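Local coordinates for protein Sso-CP2 metallo-carboxypetidase (Sulfolobus solfataricus, PDB 4MMO) that probably acts as a zinc-dependent carboxypeptidase of the M20 peptidase family, removing residues from the C-terminal end of peptides, at residues 16-28 against 69-81. Numbering follows the deposited sequence.
Sequences SISATGEGIDETA and YNHYDVQPVDPIS. With SO4 (sulfate ion), chain E.
Ser16 and Ser18 meet Tyr72, Asp73 and Val74 through three direct hydrogen bonds. Val74 N donates to Ser16 O (3.0 Å, 161° at the hydrogen) from above the carbonyl plane, beside a single beta bridge pairing Ile17 with Val74. Ser16 OG, rotated between its own backbone N and carbonyl carbon (chi1 45°), reaches Tyr72 O at 2.9 Å in the carbonyl plane. Ser18 OG gives its proton to the anti lone pair of Asp73 OD2, 2.9 Å away, an oxygen that also accepts from Glu138 N. One water joins the loops as well, donating to Ser18 OG and Val74 O and accepting from Ala19 N.

These bonds tie residues 16-18 to the segment that leaves strand 65-71 of the mixed sheet, where His71 binds zinc with Asp104 and Glu163. His71 ND1 donates in its ring plane to Asp73 O (2.9 Å), which makes Asp73 O a second-shell partner of this zinc ligand; Ser18, bonded to the Asp73 carboxylate, lies one step further out.

Apolar packing flanks the polar core. Ala28 CA lies over one face of the Tyr72 ring, and Ala28 CB comes within 3.5 Å of Tyr72 OH, whose hydrogen-bond partner is Pro52 O. Thr27 CG2 approaches Tyr72 CD1 obliquely at 3.7 Å. Replacing Tyr72 by an alanine removes the ring and its hydroxyl, which would probably leave a gap beside Ala28 and Thr27 and Pro52 O without this partner. Farther along, Pro76 CG meets Ala19 CB at 3.8 Å, and Ile17 CG2, anti to its backbone N, packs on Pro76 CA at 3.7 Å.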
loop_
_atom_site.group_PDB
_atom_site.type_symbol
_atom_site.label_atom_id
_atom_site.label_comp_id
_atom_site.label_asym_id
_atom_site.label_seq_id
_atom_site.Cartn_x
_atom_site.Cartn_y
_atom_site.Cartn_z
ATOM N N SER A 16 -21.524 -13.212 -13.153
ATOM C CA SER A 16 -21.418 -14.177 -12.073
ATOM C C SER A 16 -20.096 -13.943 -11.373
ATOM O O SER A 16 -19.281 -14.851 -11.218
ATOM C CB SER A 16 -21.499 -15.604 -12.619
ATOM O OG SER A 16 -20.680 -15.747 -13.762
ATOM N N ILE A 17 -19.881 -12.699 -10.968
ATOM C CA ILE A 17 -18.673 -12.335 -10.254
ATOM C C ILE A 17 -18.809 -12.832 -8.824
ATOM O O ILE A 17 -19.671 -12.376 -8.081
ATOM C CB ILE A 17 -18.441 -10.820 -10.292
ATOM C CG1 ILE A 17 -18.470 -10.327 -11.744
ATOM C CG2 ILE A 17 -17.118 -10.474 -9.628
ATOM C CD1 ILE A 17 -18.404 -8.823 -11.896
ATOM N N SER A 18 -17.972 -13.796 -8.453
ATOM C CA SER A 18 -18.035 -14.389 -7.123
ATOM C C SER A 18 -17.445 -13.450 -6.075
ATOM O O SER A 18 -17.789 -13.532 -4.897
ATOM C CB SER A 18 -17.293 -15.728 -7.101
ATOM O OG SER A 18 -15.989 -15.590 -7.635
ATOM N N ALA A 19 -16.556 -12.561 -6.510
ATOM C CA ALA A 19 -15.916 -11.611 -5.606
ATOM C C ALA A 19 -16.943 -10.701 -4.937
ATOM O O ALA A 19 -16.796 -10.346 -3.770
ATOM C CB ALA A 19 -14.893 -10.779 -6.356
ATOM N N THR A 20 -17.982 -10.336 -5.686
ATOM C CA THR A 20 -19.042 -9.462 -5.184
ATOM C C THR A 20 -20.336 -10.240 -4.957
ATOM O O THR A 20 -21.159 -9.866 -4.123
ATOM C CB THR A 20 -19.327 -8.309 -6.168
ATOM O OG1 THR A 20 -19.804 -8.837 -7.412
ATOM C CG2 THR A 20 -18.066 -7.491 -6.418
ATOM N N GLY A 21 -20.505 -11.328 -5.702
ATOM C CA GLY A 21 -21.705 -12.143 -5.619
ATOM C C GLY A 21 -22.703 -11.784 -6.703
ATOM O O GLY A 21 -23.811 -12.322 -6.750
ATOM N N GLU A 22 -22.296 -10.885 -7.592
ATOM C CA GLU A 22 -23.197 -10.334 -8.599
ATOM C C GLU A 22 -23.562 -11.354 -9.679
ATOM O O GLU A 22 -22.740 -11.704 -10.530
ATOM C CB GLU A 22 -22.567 -9.089 -9.229
ATOM C CG GLU A 22 -23.559 -8.133 -9.862
ATOM C CD GLU A 22 -22.992 -6.734 -10.018
ATOM O OE1 GLU A 22 -21.753 -6.580 -9.950
ATOM O OE2 GLU A 22 -23.783 -5.784 -10.201
ATOM N N GLY A 23 -24.801 -11.830 -9.624
ATOM C CA GLY A 23 -25.341 -12.708 -10.647
ATOM C C GLY A 23 -25.090 -14.184 -10.401
ATOM O O GLY A 23 -25.502 -15.025 -11.201
ATOM N N ILE A 24 -24.427 -14.497 -9.291
ATOM C CA ILE A 24 -24.095 -15.874 -8.946
ATOM C C ILE A 24 -25.313 -16.795 -8.945
ATOM O O ILE A 24 -25.312 -17.822 -9.620
ATOM C CB ILE A 24 -23.402 -15.944 -7.563
ATOM C CG1 ILE A 24 -21.996 -15.344 -7.643
ATOM C CG2 ILE A 24 -23.331 -17.385 -7.046
ATOM C CD1 ILE A 24 -21.004 -16.140 -8.513
ATOM N N ASP A 25 -26.346 -16.432 -8.192
ATOM C CA ASP A 25 -27.500 -17.311 -8.017
ATOM C C ASP A 25 -28.278 -17.520 -9.315
ATOM O O ASP A 25 -28.743 -18.626 -9.593
ATOM C CB ASP A 25 -28.428 -16.770 -6.927
ATOM C CG ASP A 25 -27.806 -16.840 -5.547
ATOM O OD1 ASP A 25 -27.090 -17.825 -5.267
ATOM O OD2 ASP A 25 -28.031 -15.911 -4.741
ATOM N N GLU A 26 -28.417 -16.462 -10.108
ATOM C CA GLU A 26 -29.099 -16.564 -11.395
ATOM C C GLU A 26 -28.349 -17.518 -12.319
ATOM O O GLU A 26 -28.947 -18.386 -12.954
ATOM C CB GLU A 26 -29.211 -15.190 -12.059
ATOM N N THR A 27 -27.032 -17.346 -12.384
ATOM C CA THR A 27 -26.192 -18.162 -13.245
ATOM C C THR A 27 -26.283 -19.633 -12.863
ATOM O O THR A 27 -26.465 -20.488 -13.725
ATOM C CB THR A 27 -24.735 -17.695 -13.183
ATOM O OG1 THR A 27 -24.667 -16.324 -13.591
ATOM C CG2 THR A 27 -23.845 -18.546 -14.099
ATOM N N ALA A 28 -26.176 -19.922 -11.568
ATOM C CA ALA A 28 -26.273 -21.293 -11.081
ATOM C C ALA A 28 -27.615 -21.918 -11.447
ATOM O O ALA A 28 -27.686 -23.100 -11.776
ATOM C CB ALA A 28 -26.064 -21.338 -9.575
ATOM N N TYR A 69 -15.090 -31.371 -13.442
ATOM C CA TYR A 69 -15.132 -30.148 -12.649
ATOM C C TYR A 69 -14.997 -28.911 -13.532
ATOM O O TYR A 69 -14.121 -28.838 -14.391
ATOM C CB TYR A 69 -14.016 -30.155 -11.593
ATOM C CG TYR A 69 -13.780 -28.815 -10.921
ATOM C CD1 TYR A 69 -12.916 -27.882 -11.477
ATOM C CD2 TYR A 69 -14.417 -28.487 -9.729
ATOM C CE1 TYR A 69 -12.695 -26.660 -10.874
ATOM C CE2 TYR A 69 -14.201 -27.259 -9.114
ATOM C CZ TYR A 69 -13.340 -26.352 -9.693
ATOM O OH TYR A 69 -13.118 -25.129 -9.099
ATOM N N ASN A 70 -15.880 -27.943 -13.306
ATOM C CA ASN A 70 -15.764 -26.619 -13.908
ATOM C C ASN A 70 -16.303 -25.587 -12.920
ATOM O O ASN A 70 -16.864 -25.954 -11.895
ATOM C CB ASN A 70 -16.534 -26.547 -15.228
ATOM C CG ASN A 70 -15.853 -27.315 -16.348
ATOM O OD1 ASN A 70 -16.293 -28.397 -16.732
ATOM N ND2 ASN A 70 -14.780 -26.747 -16.887
ATOM N N HIS A 71 -16.126 -24.304 -13.212
ATOM C CA HIS A 71 -16.685 -23.263 -12.351
ATOM C C HIS A 71 -17.394 -22.198 -13.169
ATOM O O HIS A 71 -16.882 -21.748 -14.195
ATOM C CB HIS A 71 -15.608 -22.644 -11.457
ATOM C CG HIS A 71 -14.521 -21.940 -12.208
ATOM N ND1 HIS A 71 -14.648 -20.652 -12.665
ATOM C CD2 HIS A 71 -13.284 -22.356 -12.570
ATOM C CE1 HIS A 71 -13.528 -20.295 -13.281
ATOM N NE2 HIS A 71 -12.689 -21.310 -13.236
ATOM N N TYR A 72 -18.584 -21.813 -12.710
ATOM C CA TYR A 72 -19.417 -20.859 -13.437
ATOM C C TYR A 72 -19.158 -19.412 -13.016
ATOM O O TYR A 72 -19.635 -18.484 -13.664
ATOM C CB TYR A 72 -20.903 -21.206 -13.288
ATOM C CG TYR A 72 -21.432 -21.171 -11.870
ATOM C CD1 TYR A 72 -21.932 -19.992 -11.319
ATOM C CD2 TYR A 72 -21.456 -22.317 -11.092
ATOM C CE1 TYR A 72 -22.423 -19.960 -10.027
ATOM C CE2 TYR A 72 -21.947 -22.297 -9.798
ATOM C CZ TYR A 72 -22.427 -21.115 -9.270
ATOM O OH TYR A 72 -22.915 -21.097 -7.983
ATOM N N ASP A 73 -18.397 -19.219 -11.944
ATOM C CA ASP A 73 -18.055 -17.872 -11.503
ATOM C C ASP A 73 -16.885 -17.335 -12.309
ATOM O O ASP A 73 -16.060 -18.105 -12.800
ATOM C CB ASP A 73 -17.722 -17.840 -10.006
ATOM C CG ASP A 73 -16.489 -18.662 -9.658
ATOM O OD1 ASP A 73 -16.438 -19.843 -10.051
ATOM O OD2 ASP A 73 -15.571 -18.131 -8.996
ATOM N N VAL A 74 -16.820 -16.012 -12.432
ATOM C CA VAL A 74 -15.782 -15.340 -13.207
ATOM C C VAL A 74 -15.088 -14.255 -12.390
ATOM O O VAL A 74 -15.563 -13.870 -11.321
ATOM C CB VAL A 74 -16.372 -14.687 -14.469
ATOM C CG1 VAL A 74 -16.931 -15.749 -15.398
ATOM C CG2 VAL A 74 -17.463 -13.671 -14.091
ATOM N N GLN A 75 -13.970 -13.759 -12.909
ATOM C CA GLN A 75 -13.231 -12.683 -12.262
ATOM C C GLN A 75 -13.985 -11.360 -12.392
ATOM O O GLN A 75 -14.804 -11.200 -13.301
ATOM C CB GLN A 75 -11.848 -12.539 -12.897
ATOM C CG GLN A 75 -10.832 -13.582 -12.446
ATOM C CD GLN A 75 -9.965 -13.105 -11.293
ATOM O OE1 GLN A 75 -9.495 -11.967 -11.283
ATOM N NE2 GLN A 75 -9.749 -13.976 -10.316
ATOM N N PRO A 76 -13.702 -10.399 -11.493
ATOM C CA PRO A 76 -14.303 -9.065 -11.619
ATOM C C PRO A 76 -13.851 -8.402 -12.914
ATOM O O PRO A 76 -12.931 -8.921 -13.552
ATOM C CB PRO A 76 -13.757 -8.304 -10.403
ATOM C CG PRO A 76 -13.253 -9.352 -9.464
ATOM C CD PRO A 76 -12.805 -10.491 -10.328
ATOM N N VAL A 77 -14.474 -7.287 -13.291
ATOM C CA VAL A 77 -14.201 -6.657 -14.582
ATOM C C VAL A 77 -13.734 -5.210 -14.451
ATOM O O VAL A 77 -13.597 -4.505 -15.449
ATOM C CB VAL A 77 -15.438 -6.714 -15.503
ATOM C CG1 VAL A 77 -15.842 -8.160 -15.744
ATOM C CG2 VAL A 77 -16.602 -5.931 -14.903
ATOM N N ASP A 78 -13.478 -4.771 -13.226
ATOM C CA ASP A 78 -12.997 -3.416 -12.999
ATOM C C ASP A 78 -11.529 -3.306 -13.409
ATOM O O ASP A 78 -10.752 -4.222 -13.155
ATOM C CB ASP A 78 -13.165 -3.036 -11.529
ATOM C CG ASP A 78 -14.607 -3.116 -11.069
ATOM O OD1 ASP A 78 -15.404 -2.229 -11.443
ATOM O OD2 ASP A 78 -14.944 -4.064 -10.328
ATOM N N PRO A 79 -11.140 -2.185 -14.042
ATOM C CA PRO A 79 -11.951 -1.006 -14.359
ATOM C C PRO A 79 -12.674 -1.115 -15.702
ATOM O O PRO A 79 -12.042 -1.389 -16.721
ATOM C CB PRO A 79 -10.916 0.125 -14.396
ATOM C CG PRO A 79 -9.582 -0.549 -14.654
ATOM C CD PRO A 79 -9.771 -2.042 -14.564
ATOM N N ILE A 80 -13.982 -0.876 -15.690
ATOM C CA ILE A 80 -14.823 -1.016 -16.879
ATOM C C ILE A 80 -14.325 -0.155 -18.036
ATOM O O ILE A 80 -14.567 -0.469 -19.202
ATOM C CB ILE A 80 -16.304 -0.658 -16.556
ATOM C CG1 ILE A 80 -16.985 -1.798 -15.799
ATOM C CG2 ILE A 80 -17.116 -0.388 -17.823
ATOM C CD1 ILE A 80 -16.527 -1.981 -14.370
ATOM N N SER A 81 -13.628 0.929 -17.714
ATOM C CA SER A 81 -13.166 1.872 -18.730
ATOM C C SER A 81 -12.197 1.236 -19.729
ATOM O O SER A 81 -12.165 1.619 -20.896
ATOM C CB SER A 81 -12.505 3.083 -18.069
ATOM O OG SER A 81 -11.390 2.695 -17.283
HETATM S S SO4 E . -27.515 -13.091 -7.349
HETATM O O1 SO4 E . -28.473 -12.675 -6.326
HETATM O O2 SO4 E . -28.228 -13.739 -8.449
HETATM O O3 SO4 E . -26.800 -11.921 -7.857
HETATM O O4 SO4 E . -26.559 -14.030 -6.761
HETATM O O HOH W 1 -14.964 -12.859 -8.740
#